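Local coordinates for protein methionine-R-sulfoxide reductase (Neisseria meningitidis, PDB 3MMH) that reduces the R epimer of free methionine sulfoxide back to methionine, using a GAF-type domain to hold the substrate, at residues Ser111-Val119 with Val130-Phe141. Numbering follows the deposited sequence. Where two conformers were deposited one is given.
Sequences SLSRSEIVV and VLDADSEHLAQF. With SME (methionine sulfoxide), chain C; ACT (acetate ion), chain M.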
loop_
_atom_site.group_PDB
_atom_site.type_symbol
_atom_site.label_atom_id
_atom_site.label_comp_id
_atom_site.label_asym_id
_atom_site.label_seq_id
_atom_site.Cartn_x
_atom_site.Cartn_y
_atom_site.Cartn_z
ATOM N N SER A 111 -13.765 3.161 -12.679
ATOM C CA SER A 111 -14.972 3.826 -13.226
ATOM C C SER A 111 -15.769 4.531 -12.106
ATOM O O SER A 111 -16.637 5.331 -12.374
ATOM C CB SER A 111 -15.931 2.820 -13.901
ATOM O OG SER A 111 -16.384 1.851 -12.942
ATOM N N LEU A 112 -15.500 4.235 -10.846
ATOM C CA LEU A 112 -16.376 4.655 -9.718
ATOM C C LEU A 112 -15.981 6.037 -9.114
ATOM O O LEU A 112 -16.775 6.632 -8.406
ATOM C CB LEU A 112 -16.363 3.638 -8.616
ATOM C CG LEU A 112 -16.800 2.232 -9.003
ATOM C CD1 LEU A 112 -16.684 1.364 -7.755
ATOM C CD2 LEU A 112 -18.263 2.316 -9.434
ATOM N N SER A 113 -14.747 6.510 -9.359
ATOM C CA SER A 113 -14.365 7.783 -8.762
ATOM C C SER A 113 -15.034 8.967 -9.478
ATOM O O SER A 113 -15.152 9.018 -10.709
ATOM C CB SER A 113 -12.856 7.917 -8.682
ATOM O OG SER A 113 -12.355 7.750 -9.966
ATOM N N ARG A 114 -15.467 9.916 -8.670
ATOM C CA ARG A 114 -16.131 11.145 -9.076
ATOM C C ARG A 114 -15.413 12.448 -8.758
ATOM O O ARG A 114 -15.672 13.467 -9.427
ATOM C CB ARG A 114 -17.575 11.189 -8.567
ATOM C CG ARG A 114 -18.430 9.970 -9.069
ATOM C CD ARG A 114 -19.906 10.118 -8.892
ATOM N NE ARG A 114 -20.377 11.143 -9.842
ATOM C CZ ARG A 114 -21.628 11.615 -9.830
ATOM N NH1 ARG A 114 -22.474 11.214 -8.899
ATOM N NH2 ARG A 114 -21.956 12.519 -10.712
ATOM N N SER A 115 -14.533 12.461 -7.783
ATOM C CA SER A 115 -13.776 13.655 -7.474
ATOM C C SER A 115 -12.390 13.256 -7.008
ATOM O O SER A 115 -12.185 12.083 -6.663
ATOM C CB SER A 115 -14.487 14.535 -6.444
ATOM O OG SER A 115 -14.630 13.922 -5.176
ATOM N N GLU A 116 -11.419 14.140 -7.053
ATOM C CA GLU A 116 -10.020 13.810 -6.836
ATOM C C GLU A 116 -9.234 15.029 -6.381
ATOM O O GLU A 116 -9.579 16.189 -6.713
ATOM C CB GLU A 116 -9.455 13.302 -8.169
ATOM C CG GLU A 116 -8.021 12.859 -8.213
ATOM C CD GLU A 116 -7.603 12.152 -9.436
ATOM O OE1 GLU A 116 -8.299 12.117 -10.432
ATOM O OE2 GLU A 116 -6.441 11.622 -9.494
ATOM N N ILE A 117 -8.135 14.780 -5.717
ATOM C CA ILE A 117 -7.107 15.814 -5.443
ATOM C C ILE A 117 -5.725 15.174 -5.628
ATOM O O ILE A 117 -5.543 14.019 -5.237
ATOM C CB ILE A 117 -7.218 16.388 -4.035
ATOM C CG1 ILE A 117 -6.247 17.543 -3.831
ATOM C CG2 ILE A 117 -7.121 15.339 -2.958
ATOM C CD1 ILE A 117 -6.502 18.371 -2.537
ATOM N N VAL A 118 -4.825 15.899 -6.246
ATOM C CA VAL A 118 -3.444 15.503 -6.399
ATOM C C VAL A 118 -2.532 16.566 -5.835
ATOM O O VAL A 118 -2.639 17.721 -6.252
ATOM C CB VAL A 118 -3.090 15.190 -7.854
ATOM C CG1 VAL A 118 -1.612 14.768 -7.959
ATOM C CG2 VAL A 118 -4.038 14.116 -8.419
ATOM N N VAL A 119 -1.617 16.193 -4.960
ATOM C CA VAL A 119 -0.651 17.102 -4.365
ATOM C C VAL A 119 0.781 16.607 -4.717
ATOM O O VAL A 119 1.154 15.504 -4.335
ATOM C CB VAL A 119 -0.805 17.196 -2.839
ATOM C CG1 VAL A 119 0.276 18.106 -2.228
ATOM C CG2 VAL A 119 -2.176 17.598 -2.471
ATOM N N VAL A 130 3.595 12.159 -6.405
ATOM C CA VAL A 130 2.354 12.802 -6.041
ATOM C C VAL A 130 1.621 11.960 -5.007
ATOM O O VAL A 130 1.724 10.722 -5.002
ATOM C CB VAL A 130 1.436 13.106 -7.225
ATOM C CG1 VAL A 130 2.118 13.973 -8.322
ATOM C CG2 VAL A 130 0.874 11.802 -7.860
ATOM N N LEU A 131 0.853 12.648 -4.172
ATOM C CA LEU A 131 -0.234 12.104 -3.366
ATOM C C LEU A 131 -1.538 12.243 -4.128
ATOM O O LEU A 131 -1.842 13.362 -4.521
ATOM C CB LEU A 131 -0.268 12.793 -2.025
ATOM C CG LEU A 131 -1.207 12.280 -0.934
ATOM C CD1 LEU A 131 -0.785 12.837 0.473
ATOM C CD2 LEU A 131 -2.638 12.492 -1.204
ATOM N N ASP A 132 -2.222 11.162 -4.345
ATOM C CA ASP A 132 -3.496 11.200 -5.039
ATOM C C ASP A 132 -4.577 10.618 -4.125
ATOM O O ASP A 132 -4.388 9.564 -3.519
ATOM C CB ASP A 132 -3.422 10.323 -6.316
ATOM C CG ASP A 132 -4.694 10.307 -7.066
ATOM O OD1 ASP A 132 -5.228 11.342 -7.323
ATOM O OD2 ASP A 132 -5.108 9.252 -7.533
ATOM N N ALA A 133 -5.713 11.290 -4.073
ATOM C CA ALA A 133 -6.873 10.823 -3.326
ATOM C C ALA A 133 -8.127 10.961 -4.210
ATOM O O ALA A 133 -8.254 11.966 -4.914
ATOM C CB ALA A 133 -7.084 11.491 -2.016
ATOM N N ASP A 134 -8.986 9.946 -4.112
ATOM C CA ASP A 134 -10.157 9.872 -4.963
ATOM C C ASP A 134 -11.380 9.511 -4.116
ATOM O O ASP A 134 -11.265 8.835 -3.107
ATOM C CB ASP A 134 -9.934 8.869 -6.148
ATOM C CG ASP A 134 -8.702 9.173 -6.946
ATOM O OD1 ASP A 134 -8.838 9.875 -7.956
ATOM O OD2 ASP A 134 -7.609 8.693 -6.514
ATOM N N SER A 135 -12.534 9.991 -4.538
ATOM C CA SER A 135 -13.808 9.756 -3.844
ATOM C C SER A 135 -14.874 9.347 -4.857
ATOM O O SER A 135 -14.881 9.828 -5.981
ATOM C CB SER A 135 -14.244 11.017 -3.160
ATOM O OG SER A 135 -15.498 10.806 -2.495
ATOM N N GLU A 136 -15.762 8.485 -4.414
ATOM C CA GLU A 136 -17.001 8.213 -5.149
ATOM C C GLU A 136 -18.022 9.321 -5.065
ATOM O O GLU A 136 -19.011 9.263 -5.803
ATOM C CB GLU A 136 -17.645 6.928 -4.619
ATOM C CG GLU A 136 -16.860 5.728 -4.948
ATOM C CD GLU A 136 -17.676 4.441 -4.695
ATOM O OE1 GLU A 136 -18.426 4.034 -5.570
ATOM O OE2 GLU A 136 -17.461 3.831 -3.616
ATOM N N HIS A 137 -17.837 10.324 -4.195
ATOM C CA HIS A 137 -18.779 11.460 -4.025
ATOM C C HIS A 137 -18.269 12.609 -4.896
ATOM O O HIS A 137 -17.041 12.723 -5.091
ATOM C CB HIS A 137 -18.832 11.911 -2.551
ATOM C CG HIS A 137 -19.103 10.794 -1.617
ATOM N ND1 HIS A 137 -20.035 9.815 -1.876
ATOM C CD2 HIS A 137 -18.514 10.460 -0.449
ATOM C CE1 HIS A 137 -20.046 8.946 -0.874
ATOM N NE2 HIS A 137 -19.106 9.296 -0.015
ATOM N N LEU A 138 -19.159 13.451 -5.420
ATOM C CA LEU A 138 -18.758 14.704 -6.059
ATOM C C LEU A 138 -18.203 15.656 -5.000
ATOM O O LEU A 138 -18.679 15.699 -3.907
ATOM C CB LEU A 138 -19.949 15.353 -6.737
ATOM C CG LEU A 138 -20.396 14.728 -8.019
ATOM C CD1 LEU A 138 -21.799 15.177 -8.392
ATOM C CD2 LEU A 138 -19.443 14.973 -9.153
ATOM N N ALA A 139 -17.220 16.483 -5.393
ATOM C CA ALA A 139 -16.722 17.593 -4.562
ATOM C C ALA A 139 -16.373 17.128 -3.174
ATOM O O ALA A 139 -16.539 17.904 -2.214
ATOM C CB ALA A 139 -17.843 18.759 -4.443
ATOM N N GLN A 140 -15.705 15.980 -3.041
ATOM C CA GLN A 140 -15.263 15.556 -1.726
ATOM C C GLN A 140 -14.049 16.360 -1.267
ATOM O O GLN A 140 -13.774 16.408 -0.064
ATOM C CB GLN A 140 -14.967 14.056 -1.741
ATOM C CG GLN A 140 -14.841 13.526 -0.317
ATOM C CD GLN A 140 -16.130 13.634 0.486
ATOM O OE1 GLN A 140 -17.203 13.434 -0.090
ATOM N NE2 GLN A 140 -16.058 13.992 1.775
ATOM N N PHE A 141 -13.305 16.926 -2.192
ATOM C CA PHE A 141 -12.058 17.591 -1.896
ATOM C C PHE A 141 -12.159 19.085 -2.199
ATOM O O PHE A 141 -12.693 19.487 -3.236
ATOM C CB PHE A 141 -10.867 17.008 -2.675
ATOM C CG PHE A 141 -10.791 15.512 -2.526
ATOM C CD1 PHE A 141 -10.255 14.962 -1.391
ATOM C CD2 PHE A 141 -11.295 14.660 -3.500
ATOM C CE1 PHE A 141 -10.217 13.577 -1.266
ATOM C CE2 PHE A 141 -11.258 13.302 -3.340
ATOM C CZ PHE A 141 -10.702 12.745 -2.222
HETATM N N SME C . -7.261 9.754 -11.706
HETATM C CA SME C . -5.786 9.810 -11.838
HETATM C CB SME C . -5.147 8.422 -12.056
HETATM C CG SME C . -4.841 7.623 -10.778
HETATM S S SME C . -6.252 6.833 -10.117
HETATM O OE SME C . -7.523 7.530 -10.041
HETATM C CE SME C . -5.563 6.134 -8.676
HETATM C C SME C . -5.394 10.790 -12.908
HETATM O O SME C . -4.185 11.015 -13.064
HETATM O OXT SME C . -6.315 11.381 -13.591
HETATM C C ACT M . -15.496 7.956 -0.683
HETATM O O ACT M . -15.820 7.411 -1.782
HETATM O OXT ACT M . -14.876 9.054 -0.585
HETATM C CH3 ACT M . -16.036 7.273 0.547
HETATM O O HOH W 1 -19.317 6.015 -7.597
HETATM O O HOH W 2 -10.178 9.341 -10.297
#
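Glu116 crosses Asp132 at about a right angle and, in the Asp134 conformer described here, lies alongside Asp134; the three acids share one face of the antiparallel hairpin, where Glu116 and Asp134 form a non-hydrogen-bonded pair. Glu116 CB sits 3.5 Å from Asp134 OD1, and from there the chain leaves with CG anti to the backbone N (chi1 -179°) and stays extended. Glu116 CG has both Asp134 OD1 (3.1 Å) and Asp132 OD1 on the side facing strand 130-135. At the tip, Glu116 OE1 accepts from the amino N of the bound methionine sulfoxide at 2.9 Å, while Glu116 OE2 receives only a weak bond from the same nitrogen. Glu116 OE2 is also 2.5 Å from Asp132 OD1, and Asp132 OD2 comes within 2.8 Å of Asp134 OD2. One water lies within bonding distance of Asp134 OD1, Ser113 OG and the sulfoxide oxygen OE, and Val84 and Cys85 at the start of helix 83-91 supply further bonds to the substrate.

This hairpin, strands 115-123 and 126-135, lies in the antiparallel sheet of the GAF domain. On its other face Ile117, Val119 and Leu131 meet helix 143-165, and Ile117 CG2 sits over the ring of Phe141, in the loop leading to that helix, in a CH-pi contact 3.9 Å from the centroid. Farther along, a classic beta bulge lets Ser135 O accept from both Arg114 N and Ser115 N. Ser115 OG then donates to His137 O at 2.7 Å and accepts from Gln140 N, pinning the loop as it leaves the strand. Near the bulge, Leu138 covers one face of the Arg114 guanidinium, with Leu138 CD1 3.5 Å from Arg114 NH2.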